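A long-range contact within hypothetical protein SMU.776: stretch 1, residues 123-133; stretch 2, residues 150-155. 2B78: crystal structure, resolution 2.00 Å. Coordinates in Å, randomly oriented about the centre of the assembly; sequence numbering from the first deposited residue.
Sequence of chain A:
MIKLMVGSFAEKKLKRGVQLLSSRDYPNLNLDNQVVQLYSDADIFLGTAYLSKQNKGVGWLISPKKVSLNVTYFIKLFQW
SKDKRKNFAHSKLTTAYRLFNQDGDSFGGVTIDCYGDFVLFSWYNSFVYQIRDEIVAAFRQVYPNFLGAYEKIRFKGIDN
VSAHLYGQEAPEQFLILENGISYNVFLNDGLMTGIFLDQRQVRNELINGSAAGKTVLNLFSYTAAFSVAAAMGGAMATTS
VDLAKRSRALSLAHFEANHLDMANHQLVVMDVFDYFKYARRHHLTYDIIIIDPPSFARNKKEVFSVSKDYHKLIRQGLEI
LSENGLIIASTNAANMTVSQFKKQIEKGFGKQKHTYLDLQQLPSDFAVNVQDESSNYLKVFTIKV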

# COMPACT_ATOMS: atom_id res chain seq x y z
N TRP A 123 -8.93 10.00 -1.73
CA TRP A 123 -10.30 9.70 -2.13
C TRP A 123 -10.30 8.68 -3.27
O TRP A 123 -9.80 8.96 -4.37
N TYR A 124 -10.89 7.51 -3.03
CA TYR A 124 -10.92 6.44 -4.02
C TYR A 124 -12.13 6.39 -4.94
O TYR A 124 -12.18 5.57 -5.87
N ASN A 125 -13.13 7.24 -4.70
CA ASN A 125 -14.30 7.26 -5.55
C ASN A 125 -14.97 8.63 -5.54
O ASN A 125 -14.77 9.42 -4.61
N SER A 126 -15.77 8.92 -6.56
CA SER A 126 -16.42 10.22 -6.66
C SER A 126 -17.40 10.52 -5.54
O SER A 126 -17.59 11.69 -5.17
N PHE A 127 -18.05 9.50 -4.99
CA PHE A 127 -19.00 9.75 -3.92
C PHE A 127 -18.37 10.35 -2.67
O PHE A 127 -18.82 11.40 -2.18
N VAL A 128 -17.34 9.70 -2.13
CA VAL A 128 -16.71 10.25 -0.93
C VAL A 128 -16.12 11.62 -1.24
O VAL A 128 -16.09 12.50 -0.39
N TYR A 129 -15.67 11.79 -2.47
CA TYR A 129 -15.09 13.06 -2.86
C TYR A 129 -16.15 14.15 -2.78
O TYR A 129 -15.88 15.25 -2.30
N GLN A 130 -17.37 13.86 -3.23
CA GLN A 130 -18.41 14.88 -3.20
C GLN A 130 -18.84 15.25 -1.77
O GLN A 130 -19.29 16.38 -1.53
N ILE A 131 -18.70 14.33 -0.82
CA ILE A 131 -19.08 14.65 0.55
C ILE A 131 -17.85 14.84 1.43
O ILE A 131 -17.94 14.69 2.65
N ARG A 132 -16.73 15.20 0.83
CA ARG A 132 -15.50 15.34 1.61
C ARG A 132 -15.42 16.48 2.60
O ARG A 132 -14.61 16.42 3.53
N ASP A 133 -16.24 17.52 2.45
CA ASP A 133 -16.19 18.63 3.40
C ASP A 133 -16.60 18.20 4.80
O ASP A 133 -15.97 18.59 5.78
N TYR A 150 -3.18 17.55 2.94
CA TYR A 150 -3.17 17.44 1.49
C TYR A 150 -4.11 16.30 1.12
O TYR A 150 -4.49 15.50 1.97
N GLU A 151 -4.48 16.23 -0.16
CA GLU A 151 -5.37 15.18 -0.62
C GLU A 151 -4.97 14.63 -1.98
O GLU A 151 -4.44 15.36 -2.82
N LYS A 152 -5.22 13.34 -2.19
CA LYS A 152 -4.94 12.69 -3.47
C LYS A 152 -6.27 12.23 -4.05
O LYS A 152 -7.11 11.70 -3.32
N ILE A 153 -6.48 12.45 -5.35
CA ILE A 153 -7.69 12.00 -6.03
C ILE A 153 -7.29 10.68 -6.70
O ILE A 153 -6.46 10.67 -7.61
N ARG A 154 -7.89 9.58 -6.24
CA ARG A 154 -7.56 8.25 -6.76
C ARG A 154 -8.65 7.64 -7.63
O ARG A 154 -8.89 6.43 -7.57
N PHE A 155 -9.30 8.46 -8.45
CA PHE A 155 -10.35 7.96 -9.33
C PHE A 155 -10.42 8.77 -10.62
O PHE A 155 -11.42 8.69 -11.36

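The two stretches meet as parallel strand ends, and a short helix then lies over the junction. W123 pairs with I153 in a parallel bridge. W123 N donates to K152 O at 3.0 Å, and R154 N donates to W123 O at 2.7 Å. The side chains of W123 and I153 lie on the same face of the sheet, and the helix residue Y129 packs against both I153 and F155.

W123 takes the m rotamer, and its indole edge reaches E151. W123 NE1 donates to E151 OE1 at 2.7 Å, while W123 CD1 touches I153 CD1 at 3.6 Å. I153 is m at both chi1 and chi2. Its CD1 tip is the bump that fills the hollow between the W123 edge and the Y129 ring. The fit at Y129 is very tight, with Y129 CE1 only 3.1 Å from I153 CD1.

Y129 points toward stretch 2 with chi1 t. Its ring also meets F155, with Y129 CG 3.6 Å from F155 CZ. The two rings are oblique, with centroids 5.5 Å apart and planes at 59°.

F155 points toward stretch 1 with chi1 p and has the largest area covered in this contact. Its ring fills the hollow where the chain turns from strand to helix. One face lies against the backbone of N125 and S126, with F155 CE2 4.0 Å from S126 CA. The ring edge faces W123 O and Y129 CG. F155 CE1 also reaches W123 CB at 4.1 Å. N125 itself points away; its OD1 caps the helix by accepting from V128 N at 2.9 Å.

E151 is the polar centre. It points toward stretch 1, with chi1 p and chi2 t. E151 OE1 accepts from both W123 NE1 and R132 NE, the latter at 2.9 Å. R132 NH2 donates to E151 OE2 at 3.2 Å, so the guanidinium meets the carboxylate edge-on in a two-point salt bridge. R132 points toward stretch 2 with chi1 p and chi2 t. Water 1 joins the group to Y129: it donates to E151 OE2 at 2.9 Å and lies 2.9 Å from Y129 OH.

Y124 and R154 pack apart from this cluster. The CA-to-CB bond of Y124 points away, but with chi1 m the ring end comes nearer. R154 CB sits over one face of that ring. The R154 chain, chi1 m, runs along the tyrosine, with R154 NE 4.1 Å from Y124 CE2.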

# COMPACT_ATOMS: atom_id res chain seq x y z
CB TRP A 123 -11.00 10.99 -2.58
CG TRP A 123 -10.79 12.15 -1.64
CD1 TRP A 123 -10.08 13.28 -1.90
CD2 TRP A 123 -11.27 12.27 -0.30
NE1 TRP A 123 -10.08 14.10 -0.79
CE2 TRP A 123 -10.80 13.51 0.20
CE3 TRP A 123 -12.05 11.46 0.54
CZ2 TRP A 123 -11.08 13.95 1.50
CZ3 TRP A 123 -12.33 11.89 1.83
CH2 TRP A 123 -11.85 13.13 2.30
CB TYR A 124 -10.75 5.08 -3.33
CG TYR A 124 -9.38 4.88 -2.73
CD1 TYR A 124 -8.94 5.67 -1.67
CD2 TYR A 124 -8.51 3.91 -3.23
CE1 TYR A 124 -7.68 5.50 -1.12
CE2 TYR A 124 -7.23 3.73 -2.68
CZ TYR A 124 -6.83 4.53 -1.62
OH TYR A 124 -5.58 4.37 -1.07
CB ASN A 125 -15.28 6.14 -5.16
CG ASN A 125 -15.84 6.30 -3.76
OD1 ASN A 125 -16.62 7.22 -3.49
ND2 ASN A 125 -15.46 5.39 -2.86
CB SER A 126 -17.13 10.37 -8.01
OG SER A 126 -18.07 9.34 -8.21
CB PHE A 127 -19.75 8.49 -3.52
CG PHE A 127 -20.79 8.73 -2.46
CD1 PHE A 127 -21.95 9.43 -2.75
CD2 PHE A 127 -20.57 8.31 -1.15
CE1 PHE A 127 -22.89 9.71 -1.76
CE2 PHE A 127 -21.49 8.58 -0.15
CZ PHE A 127 -22.66 9.29 -0.46
CB VAL A 128 -15.60 9.34 -0.37
CG1 VAL A 128 -16.20 8.03 0.12
CG2 VAL A 128 -14.55 9.09 -1.43
CB TYR A 129 -14.53 12.97 -4.29
CG TYR A 129 -13.78 14.21 -4.71
CD1 TYR A 129 -12.62 14.60 -4.05
CD2 TYR A 129 -14.28 15.04 -5.73
CE1 TYR A 129 -11.95 15.78 -4.39
CE2 TYR A 129 -13.62 16.22 -6.07
CZ TYR A 129 -12.46 16.59 -5.39
OH TYR A 129 -11.82 17.76 -5.71
CB GLN A 130 -19.63 14.44 -4.03
CG GLN A 130 -20.41 13.27 -3.47
CD GLN A 130 -21.61 12.92 -4.33
OE1 GLN A 130 -21.47 12.53 -5.49
NE2 GLN A 130 -22.81 13.07 -3.76
CB ILE A 131 -19.94 13.54 1.20
CG1 ILE A 131 -19.13 12.24 1.28
CG2 ILE A 131 -21.22 13.33 0.41
CD1 ILE A 131 -19.76 11.19 2.18
CB ARG A 132 -14.28 15.36 0.68
CG ARG A 132 -14.05 16.63 -0.13
CD ARG A 132 -12.98 16.35 -1.17
NE ARG A 132 -12.11 17.49 -1.46
CZ ARG A 132 -12.47 18.56 -2.17
NH1 ARG A 132 -13.69 18.64 -2.68
NH2 ARG A 132 -11.61 19.54 -2.36
CB ASP A 133 -17.08 19.80 2.94
CG ASP A 133 -16.47 20.57 1.78
OD1 ASP A 133 -15.32 20.25 1.40
OD2 ASP A 133 -17.13 21.49 1.25
CB TYR A 150 -1.77 17.13 0.99
CG TYR A 150 -0.85 18.31 1.09
CD1 TYR A 150 -0.66 19.17 -0.00
CD2 TYR A 150 -0.21 18.61 2.29
CE1 TYR A 150 0.14 20.30 0.11
CE2 TYR A 150 0.59 19.74 2.41
CZ TYR A 150 0.77 20.57 1.31
OH TYR A 150 1.56 21.69 1.44
CB GLU A 151 -6.81 15.71 -0.69
CG GLU A 151 -7.04 16.73 -1.81
CD GLU A 151 -8.45 17.30 -1.79
OE1 GLU A 151 -9.37 16.61 -1.31
OE2 GLU A 151 -8.64 18.44 -2.28
CB LYS A 152 -4.05 11.45 -3.30
CG LYS A 152 -2.68 11.69 -2.67
CD LYS A 152 -1.85 12.66 -3.50
CE LYS A 152 -0.44 12.77 -2.94
NZ LYS A 152 0.37 13.80 -3.66
CB ILE A 153 -8.13 13.00 -7.11
CG1 ILE A 153 -8.46 14.34 -6.48
CG2 ILE A 153 -9.35 12.47 -7.86
CD1 ILE A 153 -9.35 14.24 -5.27
CB ARG A 154 -7.27 7.32 -5.59
CG ARG A 154 -6.26 7.87 -4.61
CD ARG A 154 -4.87 7.44 -4.97
NE ARG A 154 -4.80 5.99 -5.03
CZ ARG A 154 -3.68 5.28 -4.94
NH1 ARG A 154 -2.52 5.91 -4.78
NH2 ARG A 154 -3.72 3.96 -5.00
CB PHE A 155 -11.71 8.00 -8.63
CG PHE A 155 -12.13 9.38 -8.19
CD1 PHE A 155 -11.80 9.85 -6.92
CD2 PHE A 155 -12.85 10.20 -9.04
CE1 PHE A 155 -12.19 11.12 -6.51
CE2 PHE A 155 -13.24 11.48 -8.64
CZ PHE A 155 -12.91 11.94 -7.37
O HOH W 1 -9.14 18.56 -5.15